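Local coordinates for particle-associated lyase (Acinetobacter bacteriophage AP22, PDB 4Y9V), which degrades the capsular polysaccharide of Acinetobacter baumannii as the lyase tailspike of the phage, working as an assembly of three copies, at the interface of chains A and B. Numbering follows the deposited sequence. Chains: chain A/B, Particle-associated lyase.

Four patches sample the long contact between two of the three copies in this tailspike, and they show how an elongated trimer is held at separate levels. Contact 1 joins the pectin lyase-like region of chain A to that region and the first Ig-like region of chain B, about 36 Å from contact 3 between C-alpha centres. Contacts 3, 4 and 2 follow one another through the C-terminal Ig-like region in steps of about 15 and 14 Å, so contacts 1 and 2 stand about 65 Å apart. Strand 555-561 serves contact 3 from chain B and contact 4 from chain A, so one strand in each copy serves both kinds of contact.

Contact 1: the interface of chains A and B. Residues chain A 349, 366, 368, 394; chain B 133, 192, 317, 342.
A:Tyr394 and B:Arg342 reach towards each other from opposite directions, and the phenol oxygen ends up over the middle of the guanidinium group. Ring and guanidinium planes lie only 20° apart, and A:Tyr394 OH is 3.2 Å from B:Arg342 CZ. Against the other face of the guanidinium, near its rim, sits B:Tyr192 CE1, so the flat guanidinium is held between two tyrosines where the pectin lyase-like region of chain A meets that region and the first Ig-like region of chain B. Its in-plane edge does the polar work. B:Arg342 NH1 forms a salt bridge with A:Asp366 OD1 at 2.9 Å, meeting the carboxylate from above, 60° out of its plane. B:Arg342 NH2 donates a hydrogen to B:Asn133 OD1 at 3.0 Å, in the carbonyl plane and on a lone pair, which helps to fix the rotation of the guanidinium from its own chain. A bend at chi2 (-75°) folds the arginine chain towards these partners. The B:Asn133 amide in turn lies over the rim of one face of the A:Tyr394 ring, ND2 being 3.4 Å from CE1, while its OD1 faces the in-plane edge of A:Tyr368. Beside the salt bridge, water 1 lies 2.7 Å from A:Thr349 OG1 and 2.8 Å from A:Asp366 OD1, and B:Tyr192 OH and B:Asn317 OD1 bind it from chain B. B:Asn317 ND2 holds that phenol by a nearly straight bond, 3.0 Å long, to B:Tyr192 OH.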
loop_
_atom_site.group_PDB
_atom_site.type_symbol
_atom_site.label_atom_id
_atom_site.label_comp_id
_atom_site.label_asym_id
_atom_site.label_seq_id
_atom_site.Cartn_x
_atom_site.Cartn_y
_atom_site.Cartn_z
ATOM N N THR A 349 0.519 9.625 9.754
ATOM C CA THR A 349 1.499 10.511 10.356
ATOM C C THR A 349 1.351 10.396 11.874
ATOM O O THR A 349 0.226 10.402 12.388
ATOM C CB THR A 349 1.268 11.955 9.903
ATOM O OG1 THR A 349 1.530 12.001 8.486
ATOM C CG2 THR A 349 2.205 12.934 10.597
ATOM N N ASP A 366 4.806 8.920 7.968
ATOM C CA ASP A 366 5.649 10.017 8.413
ATOM C C ASP A 366 5.740 9.899 9.932
ATOM O O ASP A 366 4.711 10.030 10.603
ATOM C CB ASP A 366 5.045 11.381 8.049
ATOM C CG ASP A 366 5.196 11.770 6.602
ATOM O OD1 ASP A 366 4.640 12.816 6.241
ATOM O OD2 ASP A 366 5.917 11.042 5.892
ATOM N N TYR A 368 7.630 11.212 13.325
ATOM C CA TYR A 368 8.453 12.211 13.975
ATOM C C TYR A 368 9.114 11.648 15.238
ATOM O O TYR A 368 8.490 10.961 16.043
ATOM C CB TYR A 368 7.658 13.461 14.367
ATOM C CG TYR A 368 7.102 14.200 13.181
ATOM C CD1 TYR A 368 7.817 15.100 12.426
ATOM C CD2 TYR A 368 5.792 13.965 12.847
ATOM C CE1 TYR A 368 7.266 15.769 11.311
ATOM C CE2 TYR A 368 5.212 14.593 11.775
ATOM C CZ TYR A 368 5.955 15.475 11.018
ATOM O OH TYR A 368 5.354 16.123 9.959
ATOM N N TYR A 394 11.628 11.659 10.721
ATOM C CA TYR A 394 12.135 13.038 10.924
ATOM C C TYR A 394 12.770 13.100 12.278
ATOM O O TYR A 394 12.048 13.006 13.289
ATOM C CB TYR A 394 10.963 14.011 10.800
ATOM C CG TYR A 394 10.379 14.120 9.415
ATOM C CD1 TYR A 394 11.079 14.854 8.469
ATOM C CD2 TYR A 394 9.225 13.486 9.000
ATOM C CE1 TYR A 394 10.608 14.989 7.163
ATOM C CE2 TYR A 394 8.767 13.607 7.702
ATOM C CZ TYR A 394 9.464 14.365 6.787
ATOM O OH TYR A 394 9.003 14.464 5.487
ATOM N N ASN B 133 9.498 20.701 10.723
ATOM C CA ASN B 133 9.591 19.332 11.197
ATOM C C ASN B 133 10.001 19.204 12.655
ATOM O O ASN B 133 10.213 18.095 13.091
ATOM C CB ASN B 133 10.485 18.467 10.280
ATOM C CG ASN B 133 9.863 18.312 8.913
ATOM O OD1 ASN B 133 8.658 18.171 8.762
ATOM N ND2 ASN B 133 10.748 18.321 7.909
ATOM N N TYR B 192 5.058 22.036 9.435
ATOM C CA TYR B 192 5.394 21.602 8.106
ATOM C C TYR B 192 6.310 22.557 7.369
ATOM O O TYR B 192 6.797 22.227 6.268
ATOM C CB TYR B 192 4.122 21.338 7.252
ATOM C CG TYR B 192 3.435 20.088 7.702
ATOM C CD1 TYR B 192 3.799 18.861 7.187
ATOM C CD2 TYR B 192 2.467 20.077 8.674
ATOM C CE1 TYR B 192 3.243 17.669 7.581
ATOM C CE2 TYR B 192 1.903 18.890 9.122
ATOM C CZ TYR B 192 2.297 17.703 8.569
ATOM O OH TYR B 192 1.716 16.513 9.049
ATOM N N ASN B 317 -0.825 16.314 3.104
ATOM C CA ASN B 317 -1.383 15.115 3.722
ATOM C C ASN B 317 -2.605 14.625 2.963
ATOM O O ASN B 317 -3.660 14.325 3.534
ATOM C CB ASN B 317 -1.654 15.290 5.197
ATOM C CG ASN B 317 -0.398 15.478 6.017
ATOM O OD1 ASN B 317 0.683 14.983 5.645
ATOM N ND2 ASN B 317 -0.523 16.173 7.133
ATOM N N ARG B 342 3.439 16.265 0.386
ATOM C CA ARG B 342 2.935 15.244 1.316
ATOM C C ARG B 342 1.637 14.605 0.780
ATOM O O ARG B 342 0.700 14.384 1.556
ATOM C CB ARG B 342 2.788 15.776 2.740
ATOM C CG ARG B 342 4.031 16.441 3.334
ATOM C CD ARG B 342 5.112 15.481 3.762
ATOM N NE ARG B 342 6.025 16.310 4.581
ATOM C CZ ARG B 342 6.381 16.328 5.861
ATOM N NH1 ARG B 342 5.940 15.364 6.648
ATOM N NH2 ARG B 342 7.214 17.251 6.298
HETATM O O HOH W 1 2.585 14.271 7.551
HETATM O O HOH W 2 5.866 18.492 9.803
#

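Contact 2: the interface of chains A and B. Residues chain A 571, 578, 581, 583; chain B 537, 604-607.
A:Glu581 of one tailspike Ig-like domain meets the backbone of B:Lys606 and B:Lys607 in its neighbour. The amide B:Lys607 N donates to A:Glu581 OE1 at 2.8 Å, arriving on the syn side of the carboxylate but 34° out of its plane. The same oxygen rests against the CB and CG methylenes of B:Lys607, and A:Glu581 OE2 lies 3.3 Å from B:Lys606 CB. The glutamate crosses both lysine chains at about a right angle beyond an extended chi2 (-164°). Neither ammonium group touches the carboxylate: B:Lys607 NZ stays 5.6 Å from A:Glu581 OE1, so any attraction between the charges probably acts at longer range. A second bond runs from A:Leu583 N to B:Asn605 O at 2.8 Å, and the leucine side chain packs beside it, its CB and CD1 against the carbonyl oxygen of B:Trp604. A:Leu583 CD1 also meets B:Thr537 CG2 at 3.8 Å, the two side chains again crossing nearly perpendicularly. Further along, B:Thr537 CB sits 3.6 Å from A:Ala571 CB. With chi1 at 55°, the threonine turns its hydroxyl to water 3, which A:Ala571 N also binds, and its methyl to the leucine. Water 4 joins A:Glu581 OE2 to B:Lys607 O. Behind this shell, B:Trp604 closes strand 597-604 and sets its indole edge in plane with the carbonyl carbon of B:Thr537.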
loop_
_atom_site.group_PDB
_atom_site.type_symbol
_atom_site.label_atom_id
_atom_site.label_comp_id
_atom_site.label_asym_id
_atom_site.label_seq_id
_atom_site.Cartn_x
_atom_site.Cartn_y
_atom_site.Cartn_z
ATOM N N ALA A 571 51.703 -8.568 -23.774
ATOM C CA ALA A 571 52.878 -8.851 -22.943
ATOM C C ALA A 571 53.903 -7.728 -22.948
ATOM O O ALA A 571 54.777 -7.739 -22.083
ATOM C CB ALA A 571 53.483 -10.181 -23.346
ATOM N N THR A 578 59.724 -9.115 -24.885
ATOM C CA THR A 578 58.885 -10.257 -24.677
ATOM C C THR A 578 59.549 -11.564 -25.079
ATOM O O THR A 578 58.949 -12.620 -24.810
ATOM C CB THR A 578 57.525 -10.107 -25.395
ATOM O OG1 THR A 578 57.825 -9.907 -26.785
ATOM C CG2 THR A 578 56.773 -8.909 -24.864
ATOM N N GLU A 581 62.285 -14.583 -20.996
ATOM C CA GLU A 581 61.479 -15.347 -20.085
ATOM C C GLU A 581 62.233 -15.737 -18.823
ATOM O O GLU A 581 63.476 -15.839 -18.880
ATOM C CB GLU A 581 60.946 -16.659 -20.673
ATOM C CG GLU A 581 60.074 -16.307 -21.942
ATOM C CD GLU A 581 59.196 -17.479 -22.342
ATOM O OE1 GLU A 581 58.215 -17.190 -23.045
ATOM O OE2 GLU A 581 59.322 -18.652 -21.957
ATOM N N LEU A 583 58.453 -14.136 -18.232
ATOM C CA LEU A 583 57.796 -12.860 -18.482
ATOM C C LEU A 583 57.221 -12.341 -17.159
ATOM O O LEU A 583 56.634 -13.089 -16.387
ATOM C CB LEU A 583 56.675 -13.045 -19.467
ATOM C CG LEU A 583 57.149 -13.416 -20.884
ATOM C CD1 LEU A 583 56.121 -14.246 -21.594
ATOM C CD2 LEU A 583 57.597 -12.173 -21.650
ATOM N N THR B 537 51.977 -15.126 -25.498
ATOM C CA THR B 537 52.466 -14.497 -24.283
ATOM C C THR B 537 51.322 -13.839 -23.518
ATOM O O THR B 537 51.464 -13.509 -22.336
ATOM C CB THR B 537 53.587 -13.511 -24.600
ATOM O OG1 THR B 537 53.069 -12.582 -25.578
ATOM C CG2 THR B 537 54.831 -14.232 -25.139
ATOM N N TRP B 604 50.804 -14.621 -19.520
ATOM C CA TRP B 604 51.571 -15.816 -19.207
ATOM C C TRP B 604 52.959 -15.459 -18.692
ATOM O O TRP B 604 53.615 -14.557 -19.262
ATOM C CB TRP B 604 51.719 -16.714 -20.464
ATOM C CG TRP B 604 50.405 -17.165 -21.002
ATOM C CD1 TRP B 604 49.789 -16.721 -22.131
ATOM C CD2 TRP B 604 49.538 -18.165 -20.421
ATOM N NE1 TRP B 604 48.575 -17.370 -22.302
ATOM C CE2 TRP B 604 48.407 -18.242 -21.265
ATOM C CE3 TRP B 604 49.596 -18.955 -19.292
ATOM C CZ2 TRP B 604 47.336 -19.114 -20.994
ATOM C CZ3 TRP B 604 48.545 -19.827 -19.004
ATOM C CH2 TRP B 604 47.432 -19.882 -19.871
ATOM N N ASN B 605 53.453 -16.185 -17.723
ATOM C CA ASN B 605 54.853 -16.044 -17.308
ATOM C C ASN B 605 55.819 -16.817 -18.183
ATOM O O ASN B 605 57.016 -16.549 -18.128
ATOM C CB ASN B 605 55.038 -16.396 -15.818
ATOM C CG ASN B 605 54.637 -17.822 -15.488
ATOM O OD1 ASN B 605 53.732 -18.399 -16.091
ATOM N ND2 ASN B 605 55.307 -18.384 -14.483
ATOM N N LYS B 606 55.387 -17.753 -18.987
ATOM C CA LYS B 606 56.281 -18.310 -20.020
ATOM C C LYS B 606 55.301 -18.722 -21.121
ATOM O O LYS B 606 54.201 -19.246 -20.907
ATOM C CB LYS B 606 57.223 -19.402 -19.539
ATOM C CG LYS B 606 56.526 -20.621 -19.035
ATOM C CD LYS B 606 57.430 -21.826 -19.087
ATOM C CE LYS B 606 57.139 -22.984 -18.196
ATOM N NZ LYS B 606 58.227 -24.029 -18.173
ATOM N N LYS B 607 55.774 -18.457 -22.335
ATOM C CA LYS B 607 54.954 -18.513 -23.516
ATOM C C LYS B 607 54.397 -19.925 -23.687
ATOM O O LYS B 607 55.021 -20.943 -23.362
ATOM C CB LYS B 607 55.675 -18.048 -24.772
ATOM C CG LYS B 607 56.575 -18.934 -25.468
ATOM C CD LYS B 607 57.204 -18.272 -26.697
ATOM C CE LYS B 607 58.345 -19.188 -27.194
ATOM N NZ LYS B 607 58.911 -18.588 -28.407
HETATM O O HOH W 3 51.221 -10.501 -25.845
HETATM O O HOH W 4 57.909 -21.233 -23.061
#

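Contact 3: the interface of chains A and B. Residues chain A 525-527, 617; chain B 523, 555, 621-623.
A:Gln525 and B:Arg623 press their aliphatic parts together, CG of the glutamine lying 3.2 Å from CG of the arginine, a tight meeting of chains that cross at about a right angle. Separately, beyond B:Asn555, A:Tyr617 CD1 lies 3.6 Å from B:Asn555 CA. From the contact with the arginine the glutamine runs straight on (chi2 174°), bringing its amide to the methyls of B:Leu523, which approach from the opposite direction. Alongside stands the B:Asn555 amide, turned 42° from the glutamine amide. As modelled, B:Asn555 ND2 donates to A:Gln525 OE1 at 2.8 Å, in the carbonyl plane on a lone pair and almost straight, while B:Asn555 OD1 rests 3.5 Å from A:Val527 CB. However, A:Gln525 OE1 also lies 3.0 Å from B:Gly621 O, a clash of two acceptors as modelled, and NE2 is crowded against leucine carbons. The orientations of the two amides are linked, and both should be read with caution. The rim is wet. Waters 5 and 7 bridge A:Gln525 O to B:Arg623 O, water 5 lying 2.8 Å from the arginine oxygen, and water 6 bridges it to B:Arg623 N, 2.8 Å away. Strand 518-531 of chain A is thereby joined to strands 518-531, 555-561 and 613-623 of chain B, which probably helps to clasp the C-terminal part of the trimer together.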
loop_
_atom_site.group_PDB
_atom_site.type_symbol
_atom_site.label_atom_id
_atom_site.label_comp_id
_atom_site.label_asym_id
_atom_site.label_seq_id
_atom_site.Cartn_x
_atom_site.Cartn_y
_atom_site.Cartn_z
ATOM N N GLN A 525 32.970 -1.494 -3.418
ATOM C CA GLN A 525 33.977 -1.769 -4.446
ATOM C C GLN A 525 34.555 -0.448 -4.882
ATOM O O GLN A 525 33.964 0.620 -4.706
ATOM C CB GLN A 525 33.386 -2.503 -5.653
ATOM C CG GLN A 525 32.177 -1.776 -6.273
ATOM C CD GLN A 525 31.763 -2.488 -7.523
ATOM O OE1 GLN A 525 32.091 -2.029 -8.604
ATOM N NE2 GLN A 525 31.013 -3.571 -7.444
ATOM N N GLY A 526 35.726 -0.540 -5.542
ATOM C CA GLY A 526 36.392 0.653 -6.019
ATOM C C GLY A 526 37.585 0.320 -6.875
ATOM O O GLY A 526 37.892 -0.829 -7.191
ATOM N N VAL A 527 38.260 1.417 -7.261
ATOM C CA VAL A 527 39.436 1.396 -8.118
ATOM C C VAL A 527 40.497 2.301 -7.480
ATOM O O VAL A 527 40.157 3.330 -6.877
ATOM C CB VAL A 527 39.117 1.862 -9.556
ATOM C CG1 VAL A 527 38.518 3.264 -9.608
ATOM C CG2 VAL A 527 40.351 1.739 -10.470
ATOM N N TYR A 617 41.641 -2.966 -8.645
ATOM C CA TYR A 617 40.224 -2.964 -8.331
ATOM C C TYR A 617 39.994 -3.850 -7.129
ATOM O O TYR A 617 40.700 -4.845 -6.919
ATOM C CB TYR A 617 39.408 -3.480 -9.506
ATOM C CG TYR A 617 39.583 -2.683 -10.757
ATOM C CD1 TYR A 617 38.833 -1.538 -10.965
ATOM C CD2 TYR A 617 40.484 -3.060 -11.756
ATOM C CE1 TYR A 617 38.965 -0.781 -12.124
ATOM C CE2 TYR A 617 40.609 -2.325 -12.922
ATOM C CZ TYR A 617 39.836 -1.196 -13.127
ATOM O OH TYR A 617 39.978 -0.523 -14.302
ATOM N N LEU B 523 25.708 -3.745 -11.294
ATOM C CA LEU B 523 26.746 -4.709 -11.637
ATOM C C LEU B 523 26.303 -5.558 -12.818
ATOM O O LEU B 523 25.133 -5.832 -13.052
ATOM C CB LEU B 523 27.179 -5.580 -10.442
ATOM C CG LEU B 523 28.200 -4.999 -9.387
ATOM C CD1 LEU B 523 29.716 -5.088 -9.661
ATOM C CD2 LEU B 523 27.853 -3.542 -9.014
ATOM N N ASN B 555 34.498 -0.187 -12.456
ATOM C CA ASN B 555 35.396 -1.138 -11.807
ATOM C C ASN B 555 35.246 -2.490 -12.531
ATOM O O ASN B 555 34.131 -2.849 -12.932
ATOM C CB ASN B 555 35.018 -1.311 -10.345
ATOM C CG ASN B 555 34.950 -0.042 -9.571
ATOM O OD1 ASN B 555 35.757 0.877 -9.759
ATOM N ND2 ASN B 555 34.000 0.054 -8.673
ATOM N N GLY B 621 31.093 -2.872 -12.285
ATOM C CA GLY B 621 30.157 -2.123 -11.456
ATOM C C GLY B 621 30.764 -0.792 -11.058
ATOM O O GLY B 621 31.955 -0.569 -11.230
ATOM N N ILE B 622 29.916 0.076 -10.472
ATOM C CA ILE B 622 30.387 1.329 -9.860
ATOM C C ILE B 622 29.620 1.494 -8.543
ATOM O O ILE B 622 28.387 1.376 -8.542
ATOM C CB ILE B 622 30.188 2.548 -10.779
ATOM C CG1 ILE B 622 31.006 2.380 -12.048
ATOM C CG2 ILE B 622 30.518 3.824 -10.023
ATOM C CD1 ILE B 622 30.780 3.449 -13.111
ATOM N N ARG B 623 30.324 1.736 -7.450
ATOM C CA ARG B 623 29.779 1.925 -6.109
ATOM C C ARG B 623 30.505 3.057 -5.394
ATOM O O ARG B 623 31.527 2.837 -4.734
ATOM C CB ARG B 623 29.889 0.664 -5.238
ATOM C CG ARG B 623 29.214 -0.552 -5.825
ATOM C CD ARG B 623 27.714 -0.514 -5.865
ATOM N NE ARG B 623 27.118 -0.555 -4.522
ATOM C CZ ARG B 623 25.872 -0.895 -4.237
ATOM N NH1 ARG B 623 25.451 -0.922 -2.988
ATOM N NH2 ARG B 623 25.054 -1.238 -5.192
HETATM O O HOH W 5 31.935 1.233 -2.429
HETATM O O HOH W 6 33.083 1.891 -7.226
HETATM O O HOH W 7 34.466 3.279 -5.134
#

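Contact 4: the interface of chains A and B. Residues chain A 560-562, 569, 586; chain B 588-590.
Strand 555-561 of chain A and strand 586-594 of chain B, both from the tailspike Ig-like region, come together as a parallel bridge between A:Gly561 and B:Asn590. Two backbone bonds make it: B:Asn590 N donates to A:Val560 O at 3.0 Å, and A:Asn562 N donates to B:Asn590 O, also at 3.0 Å. Both polar atoms of the B:Asn590 backbone are thus taken up by one stretch of chain A, the end of strand 555-561 and the residue after it. Its side chain, with CG anti to the backbone N (chi1 -173°), swings ND2 out to water 8, which is shared with A:Asn562 O. At the other end, water 9 lies 2.9 Å from A:Val560 N and 2.7 Å from B:Pro588 O, continuing the link between the main chains through solvent. The valines secure one flank. A:Val560 and B:Val589 lie side by side, pointing the same way, with their CG1 methyls 3.8 Å apart. B:Val589 also packs against the benzo-ring carbons of A:Trp569, B:Val589 CB lying 3.9 Å from A:Trp569 CZ3. Over a face of that indole, towards the rim, sit A:Asn562 CB and B:Asn590 O. By pairing main chains as well as side chains, the bridge couples the two Ig-like regions and probably stiffens the C-terminal part of the trimer.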
loop_
_atom_site.group_PDB
_atom_site.type_symbol
_atom_site.label_atom_id
_atom_site.label_comp_id
_atom_site.label_asym_id
_atom_site.label_seq_id
_atom_site.Cartn_x
_atom_site.Cartn_y
_atom_site.Cartn_z
ATOM N N VAL A 560 43.553 -6.667 -11.281
ATOM C CA VAL A 560 44.446 -5.679 -11.899
ATOM C C VAL A 560 43.996 -5.444 -13.333
ATOM O O VAL A 560 43.576 -6.375 -14.042
ATOM C CB VAL A 560 45.905 -6.167 -11.778
ATOM C CG1 VAL A 560 46.198 -7.457 -12.479
ATOM C CG2 VAL A 560 46.882 -5.090 -12.214
ATOM N N GLY A 561 44.097 -4.204 -13.802
ATOM C CA GLY A 561 43.683 -3.918 -15.147
ATOM C C GLY A 561 44.187 -2.604 -15.668
ATOM O O GLY A 561 44.759 -1.763 -14.967
ATOM N N ASN A 562 43.937 -2.414 -16.963
ATOM C CA ASN A 562 44.389 -1.248 -17.701
ATOM C C ASN A 562 43.567 -0.013 -17.354
ATOM O O ASN A 562 42.437 -0.086 -16.852
ATOM C CB ASN A 562 44.283 -1.593 -19.178
ATOM C CG ASN A 562 45.106 -0.729 -20.103
ATOM O OD1 ASN A 562 45.882 0.135 -19.691
ATOM N ND2 ASN A 562 44.964 -1.053 -21.377
ATOM N N TRP A 569 46.025 -4.298 -23.268
ATOM C CA TRP A 569 47.301 -4.851 -22.843
ATOM C C TRP A 569 47.669 -6.077 -23.678
ATOM O O TRP A 569 46.846 -6.919 -24.025
ATOM C CB TRP A 569 47.243 -5.299 -21.386
ATOM C CG TRP A 569 47.395 -4.221 -20.368
ATOM C CD1 TRP A 569 47.777 -2.928 -20.587
ATOM C CD2 TRP A 569 47.249 -4.362 -18.949
ATOM N NE1 TRP A 569 47.850 -2.263 -19.403
ATOM C CE2 TRP A 569 47.560 -3.108 -18.370
ATOM C CE3 TRP A 569 46.924 -5.425 -18.095
ATOM C CZ2 TRP A 569 47.541 -2.899 -17.002
ATOM C CZ3 TRP A 569 46.912 -5.197 -16.740
ATOM C CH2 TRP A 569 47.212 -3.931 -16.195
ATOM N N PRO A 586 51.643 -9.250 -13.312
ATOM C CA PRO A 586 51.206 -8.641 -12.054
ATOM C C PRO A 586 50.252 -9.544 -11.280
ATOM O O PRO A 586 49.060 -9.612 -11.589
ATOM C CB PRO A 586 50.460 -7.414 -12.574
ATOM C CG PRO A 586 49.845 -7.853 -13.863
ATOM C CD PRO A 586 50.866 -8.760 -14.457
ATOM N N PRO B 588 45.426 -13.474 -14.353
ATOM C CA PRO B 588 44.230 -12.854 -14.926
ATOM C C PRO B 588 44.315 -11.326 -14.841
ATOM O O PRO B 588 44.733 -10.800 -13.803
ATOM C CB PRO B 588 43.100 -13.388 -14.026
ATOM C CG PRO B 588 43.770 -13.540 -12.653
ATOM C CD PRO B 588 45.203 -13.976 -12.978
ATOM N N VAL B 589 43.883 -10.655 -15.895
ATOM C CA VAL B 589 43.874 -9.209 -15.961
ATOM C C VAL B 589 42.677 -8.723 -16.740
ATOM O O VAL B 589 42.116 -9.449 -17.569
ATOM C CB VAL B 589 45.158 -8.626 -16.631
ATOM C CG1 VAL B 589 46.415 -9.146 -15.931
ATOM C CG2 VAL B 589 45.214 -8.961 -18.129
ATOM N N ASN B 590 42.309 -7.445 -16.545
ATOM C CA ASN B 590 41.427 -6.776 -17.496
ATOM C C ASN B 590 42.295 -5.943 -18.445
ATOM O O ASN B 590 42.962 -4.990 -18.045
ATOM C CB ASN B 590 40.372 -5.887 -16.836
ATOM C CG ASN B 590 39.431 -5.402 -17.920
ATOM O OD1 ASN B 590 38.962 -6.188 -18.740
ATOM N ND2 ASN B 590 39.164 -4.096 -17.914
HETATM O O HOH W 8 40.713 -2.263 -16.383
HETATM O O HOH W 9 43.217 -9.482 -11.975
#